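Local coordinates for LRR receptor-like serine/threonine-protein kinase RGI3 (Arabidopsis thaliana, PDB 5HZ0) that acts as a cell-surface receptor for RGF peptide hormones, which maintain the root stem cell niche, and pairs with SERK co-receptors once the peptide is bound, at residues D385-I390 with G407-G412; I414-G419 with P439-G444. The protein carries 5 engineered substitutions. All coordinates share one frame; numbering follows the deposited sequence.

Interaction 1 of 2, residues D385-I390 with G407-G412; sequences DLSGFI and GNRLAG
Asp385 and Arg409, which take the same place in successive leucine-rich repeats, meet in a salt bridge beside the backbone contacts. Asp385 holds CG anti to its backbone N (chi1 -157°), and although its CB starts away from 407-412 the carboxylate returns to it. The Arg409 chain bends at chi3, presenting the edge of the guanidinium: NE gives a nearly straight bond to Asp385 OD1 (3.2 Å), while Arg409 NH2 reaches Asp385 OD2 in a weak bond. Asp385 OD1 lies close to the guanidinium plane, but the NE donor comes from the syn side about 31° out of the carboxylate plane. The two planes stand 44° apart, so the pairing is not flat. Ser387 CB lies over one guanidinium face, toward its rim. An alanine at Asp385 would probably leave the arginine without this charged mate and its guanidinium freer to turn.

Deeper in, Asn408 runs alongside Leu386, pointing the same way. Its OD1 receives Leu386 N at 3.0 Å, and its ND2 bonds to Leu405 O and Leu381 O, so both ends of the buried amide are satisfied and its rotation is fixed. Backbone bonds follow from Arg409 N to Leu386 O (2.7 Å) and from Ala411 N to Gly388 O (2.8 Å). Leu410 CD2 and CD1 approach Leu386 CB and Ile390 CG1 respectively. Further along, Phe389 brings CD1 at its ring edge to Ala411 O (3.3 Å).

Leu410 N is held in turn by Asn432 OD1, repeating the Leu386-Asn408 bond one turn later: the asparagine ladder of a leucine-rich-repeat solenoid.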
loop_
_atom_site.group_PDB
_atom_site.type_symbol
_atom_site.label_atom_id
_atom_site.label_comp_id
_atom_site.label_asym_id
_atom_site.label_seq_id
_atom_site.Cartn_x
_atom_site.Cartn_y
_atom_site.Cartn_z
ATOM N N ASP A 385 1.519 -13.279 -21.873
ATOM C CA ASP A 385 1.619 -13.624 -23.293
ATOM C C ASP A 385 0.446 -13.171 -24.159
ATOM O O ASP A 385 0.188 -13.774 -25.192
ATOM C CB ASP A 385 1.987 -15.087 -23.548
ATOM C CG ASP A 385 2.618 -15.287 -24.925
ATOM O OD1 ASP A 385 3.302 -14.351 -25.395
ATOM O OD2 ASP A 385 2.420 -16.355 -25.545
ATOM N N LEU A 386 -0.359 -12.244 -23.661
ATOM C CA LEU A 386 -1.572 -11.795 -24.359
ATOM C C LEU A 386 -1.338 -11.194 -25.751
ATOM O O LEU A 386 -0.493 -10.326 -25.934
ATOM C CB LEU A 386 -2.341 -10.788 -23.490
ATOM C CG LEU A 386 -2.791 -11.252 -22.110
ATOM C CD1 LEU A 386 -3.238 -10.059 -21.301
ATOM C CD2 LEU A 386 -3.936 -12.229 -22.255
ATOM N N SER A 387 -2.112 -11.652 -26.726
ATOM C CA SER A 387 -2.051 -11.123 -28.086
ATOM C C SER A 387 -3.438 -10.708 -28.585
ATOM O O SER A 387 -4.395 -10.665 -27.811
ATOM C CB SER A 387 -1.454 -12.151 -29.035
ATOM O OG SER A 387 -2.197 -13.349 -28.980
ATOM N N GLY A 388 -3.533 -10.384 -29.874
ATOM C CA GLY A 388 -4.789 -9.967 -30.466
ATOM C C GLY A 388 -4.998 -8.470 -30.362
ATOM O O GLY A 388 -4.113 -7.756 -29.892
ATOM N N PHE A 389 -6.158 -7.998 -30.810
ATOM C CA PHE A 389 -6.490 -6.577 -30.806
ATOM C C PHE A 389 -6.951 -6.148 -29.438
ATOM O O PHE A 389 -7.434 -6.964 -28.656
ATOM C CB PHE A 389 -7.632 -6.276 -31.783
ATOM C CG PHE A 389 -7.298 -6.538 -33.221
ATOM C CD1 PHE A 389 -6.030 -6.238 -33.723
ATOM C CD2 PHE A 389 -8.247 -7.098 -34.073
ATOM C CE1 PHE A 389 -5.715 -6.481 -35.065
ATOM C CE2 PHE A 389 -7.951 -7.348 -35.408
ATOM C CZ PHE A 389 -6.682 -7.034 -35.911
ATOM N N ILE A 390 -6.789 -4.866 -29.145
ATOM C CA ILE A 390 -7.531 -4.253 -28.059
ATOM C C ILE A 390 -8.924 -4.035 -28.608
ATOM O O ILE A 390 -9.102 -3.283 -29.564
ATOM C CB ILE A 390 -6.964 -2.893 -27.669
ATOM C CG1 ILE A 390 -5.529 -3.042 -27.143
ATOM C CG2 ILE A 390 -7.861 -2.230 -26.635
ATOM C CD1 ILE A 390 -4.784 -1.716 -26.963
ATOM N N GLY A 407 3.745 -5.017 -21.856
ATOM C CA GLY A 407 4.469 -6.273 -21.761
ATOM C C GLY A 407 3.687 -7.481 -22.235
ATOM O O GLY A 407 3.612 -8.510 -21.552
ATOM N N ASN A 408 3.096 -7.343 -23.417
ATOM C CA ASN A 408 2.384 -8.423 -24.087
ATOM C C ASN A 408 2.687 -8.401 -25.592
ATOM O O ASN A 408 3.635 -7.742 -26.025
ATOM C CB ASN A 408 0.870 -8.315 -23.842
ATOM C CG ASN A 408 0.477 -8.672 -22.419
ATOM O OD1 ASN A 408 0.467 -9.842 -22.054
ATOM N ND2 ASN A 408 0.151 -7.666 -21.614
ATOM N N ARG A 409 1.943 -9.193 -26.360
ATOM C CA ARG A 409 2.025 -9.243 -27.834
ATOM C C ARG A 409 0.930 -8.514 -28.608
ATOM O O ARG A 409 0.665 -8.863 -29.766
ATOM C CB ARG A 409 2.245 -10.667 -28.373
ATOM C CG ARG A 409 3.689 -11.149 -28.265
ATOM C CD ARG A 409 3.932 -12.445 -29.035
ATOM N NE ARG A 409 3.217 -13.592 -28.485
ATOM C CZ ARG A 409 2.352 -14.326 -29.183
ATOM N NH1 ARG A 409 2.105 -14.023 -30.452
ATOM N NH2 ARG A 409 1.744 -15.361 -28.619
ATOM N N LEU A 410 0.189 -7.635 -27.934
ATOM C CA LEU A 410 -1.004 -7.001 -28.530
ATOM C C LEU A 410 -0.762 -6.387 -29.912
ATOM O O LEU A 410 0.236 -5.711 -30.119
ATOM C CB LEU A 410 -1.556 -5.939 -27.578
ATOM C CG LEU A 410 -1.974 -6.453 -26.194
ATOM C CD1 LEU A 410 -2.311 -5.292 -25.263
ATOM C CD2 LEU A 410 -3.131 -7.447 -26.275
ATOM N N ALA A 411 -1.681 -6.623 -30.851
ATOM C CA ALA A 411 -1.508 -6.169 -32.243
ATOM C C ALA A 411 -2.606 -5.218 -32.717
ATOM O O ALA A 411 -3.567 -4.959 -31.998
ATOM C CB ALA A 411 -1.393 -7.363 -33.193
ATOM N N GLY A 412 -2.466 -4.716 -33.940
ATOM C CA GLY A 412 -3.400 -3.740 -34.470
ATOM C C GLY A 412 -3.334 -2.342 -33.870
ATOM O O GLY A 412 -2.465 -2.035 -33.051
#

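Interaction 2 of 2, residues I414-G419 with P439-G444; sequences IPSEIG and PPAISG
With CG1 anti to its carbonyl carbon (chi1 -59°), Ile414 has CG2 anti to the backbone N and lying against Pro439 CG, while the backbone itself directs CB toward the ring of Pro439. The two side chains cross at about a right angle, Ile414 CB lying 3.8 Å from Pro439 CD. The same ring also rests by its CG against the carbonyl oxygen of Ile414, and by its CB near the CA of Ser416. Ser416 has OG anti to its own N (chi1 171°), a turn that carries the hydroxyl to the methyl of Ala441.

Ile418 and Ile442 share one conformation, each with CG1 anti to the backbone N, and they pack one repeat against the next, Ile418 CG2 lying 4.4 Å from Ile442 CG1. Next to them Gly419, with no side chain in the way, brings its CA against Ala441 O in a CA-H...O contact of 3.2 Å. No conventional hydrogen bond joins the two segments. Beyond this point the carbonyl oxygens of Gly419 and Gly444 come near each other, with no hydrogen bond between them; Lys422 NZ bonds to Gly444 O and weakly to Gly419 O, and its charge probably eases their mutual repulsion.

Each segment runs from a proline into a short 3-10 turn, and packing of successive 3-10 turns after an Ile-Pro step is consistent with the plant-type leucine-rich-repeat solenoid.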
loop_
_atom_site.group_PDB
_atom_site.type_symbol
_atom_site.label_atom_id
_atom_site.label_comp_id
_atom_site.label_asym_id
_atom_site.label_seq_id
_atom_site.Cartn_x
_atom_site.Cartn_y
_atom_site.Cartn_z
ATOM N N ILE A 414 -4.635 1.253 -31.878
ATOM C CA ILE A 414 -5.318 1.655 -30.665
ATOM C C ILE A 414 -6.707 2.111 -31.078
ATOM O O ILE A 414 -6.851 3.091 -31.825
ATOM C CB ILE A 414 -4.585 2.804 -29.934
ATOM C CG1 ILE A 414 -3.157 2.379 -29.572
ATOM C CG2 ILE A 414 -5.390 3.257 -28.691
ATOM C CD1 ILE A 414 -2.290 3.504 -29.036
ATOM N N PRO A 415 -7.733 1.391 -30.600
ATOM C CA PRO A 415 -9.119 1.596 -31.017
ATOM C C PRO A 415 -9.606 2.964 -30.562
ATOM O O PRO A 415 -9.433 3.350 -29.400
ATOM C CB PRO A 415 -9.861 0.478 -30.287
ATOM C CG PRO A 415 -9.054 0.217 -29.080
ATOM C CD PRO A 415 -7.629 0.407 -29.509
ATOM N N SER A 416 -10.219 3.684 -31.495
ATOM C CA SER A 416 -10.582 5.085 -31.316
ATOM C C SER A 416 -11.600 5.339 -30.199
ATOM O O SER A 416 -11.679 6.435 -29.623
ATOM C CB SER A 416 -11.126 5.613 -32.634
ATOM O OG SER A 416 -11.666 6.897 -32.454
ATOM N N GLU A 417 -12.386 4.319 -29.888
ATOM C CA GLU A 417 -13.423 4.466 -28.874
ATOM C C GLU A 417 -12.854 4.562 -27.456
ATOM O O GLU A 417 -13.593 4.723 -26.491
ATOM C CB GLU A 417 -14.510 3.395 -29.000
ATOM C CG GLU A 417 -14.006 2.048 -29.413
ATOM C CD GLU A 417 -13.814 1.928 -30.901
ATOM O OE1 GLU A 417 -12.647 1.889 -31.336
ATOM O OE2 GLU A 417 -14.817 1.882 -31.634
ATOM N N ILE A 418 -11.538 4.461 -27.325
ATOM C CA ILE A 418 -10.909 4.707 -26.039
ATOM C C ILE A 418 -11.120 6.175 -25.691
ATOM O O ILE A 418 -11.079 6.565 -24.522
ATOM C CB ILE A 418 -9.405 4.331 -26.050
ATOM C CG1 ILE A 418 -8.857 4.266 -24.621
ATOM C CG2 ILE A 418 -8.610 5.294 -26.913
ATOM C CD1 ILE A 418 -7.449 3.757 -24.527
ATOM N N GLY A 419 -11.400 6.985 -26.710
ATOM C CA GLY A 419 -11.695 8.389 -26.487
ATOM C C GLY A 419 -12.975 8.585 -25.698
ATOM O O GLY A 419 -13.251 9.670 -25.186
ATOM N N PRO A 439 -4.695 7.434 -32.387
ATOM C CA PRO A 439 -6.027 7.941 -32.784
ATOM C C PRO A 439 -6.326 9.335 -32.244
ATOM O O PRO A 439 -6.171 9.558 -31.046
ATOM C CB PRO A 439 -6.997 6.915 -32.180
ATOM C CG PRO A 439 -6.243 6.288 -31.052
ATOM C CD PRO A 439 -4.779 6.301 -31.449
ATOM N N PRO A 440 -6.739 10.268 -33.122
ATOM C CA PRO A 440 -7.088 11.645 -32.743
ATOM C C PRO A 440 -8.129 11.677 -31.629
ATOM O O PRO A 440 -8.109 12.563 -30.764
ATOM C CB PRO A 440 -7.690 12.222 -34.028
ATOM C CG PRO A 440 -7.078 11.451 -35.109
ATOM C CD PRO A 440 -6.771 10.075 -34.582
ATOM N N ALA A 441 -9.027 10.698 -31.651
ATOM C CA ALA A 441 -10.114 10.627 -30.681
ATOM C C ALA A 441 -9.632 10.487 -29.237
ATOM O O ALA A 441 -10.399 10.712 -28.305
ATOM C CB ALA A 441 -11.064 9.498 -31.032
ATOM N N ILE A 442 -8.372 10.109 -29.040
ATOM C CA ILE A 442 -7.857 10.024 -27.679
ATOM C C ILE A 442 -7.855 11.410 -27.019
ATOM O O ILE A 442 -7.728 11.527 -25.800
ATOM C CB ILE A 442 -6.469 9.342 -27.602
ATOM C CG1 ILE A 442 -6.182 8.885 -26.167
ATOM C CG2 ILE A 442 -5.372 10.261 -28.095
ATOM C CD1 ILE A 442 -4.771 8.362 -25.951
ATOM N N SER A 443 -8.046 12.453 -27.826
ATOM C CA SER A 443 -8.210 13.816 -27.317
ATOM C C SER A 443 -9.427 13.915 -26.398
ATOM O O SER A 443 -9.608 14.902 -25.684
ATOM C CB SER A 443 -8.413 14.785 -28.476
ATOM O OG SER A 443 -9.652 14.519 -29.119
ATOM N N GLY A 444 -10.264 12.886 -26.442
ATOM C CA GLY A 444 -11.455 12.814 -25.629
ATOM C C GLY A 444 -11.264 12.262 -24.230
ATOM O O GLY A 444 -12.220 12.225 -23.451
#

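Overall arrangement
Both contacts sit in the extracellular leucine-rich-repeat domain and join successive turns of its solenoid. From the N terminus, 385-390 follows strand 378-380 of LRR 17, and interaction 1 closes a loop through strand 402-404 when 407-412 of LRR 18 returns beside it. The chain then opens interaction 2 at 414-419, still in LRR 18, and closes it at 439-444 in LRR 19. The loops are in series, neither nested nor crossed, with LRR 18 held against a neighbour on each side. Their centres lie about 18 Å apart, yet they touch, Pro415 CG packing at 3.5 Å from Ile390 O. The short, weakly bonded strand 411-412 also pairs in parallel with 433-434.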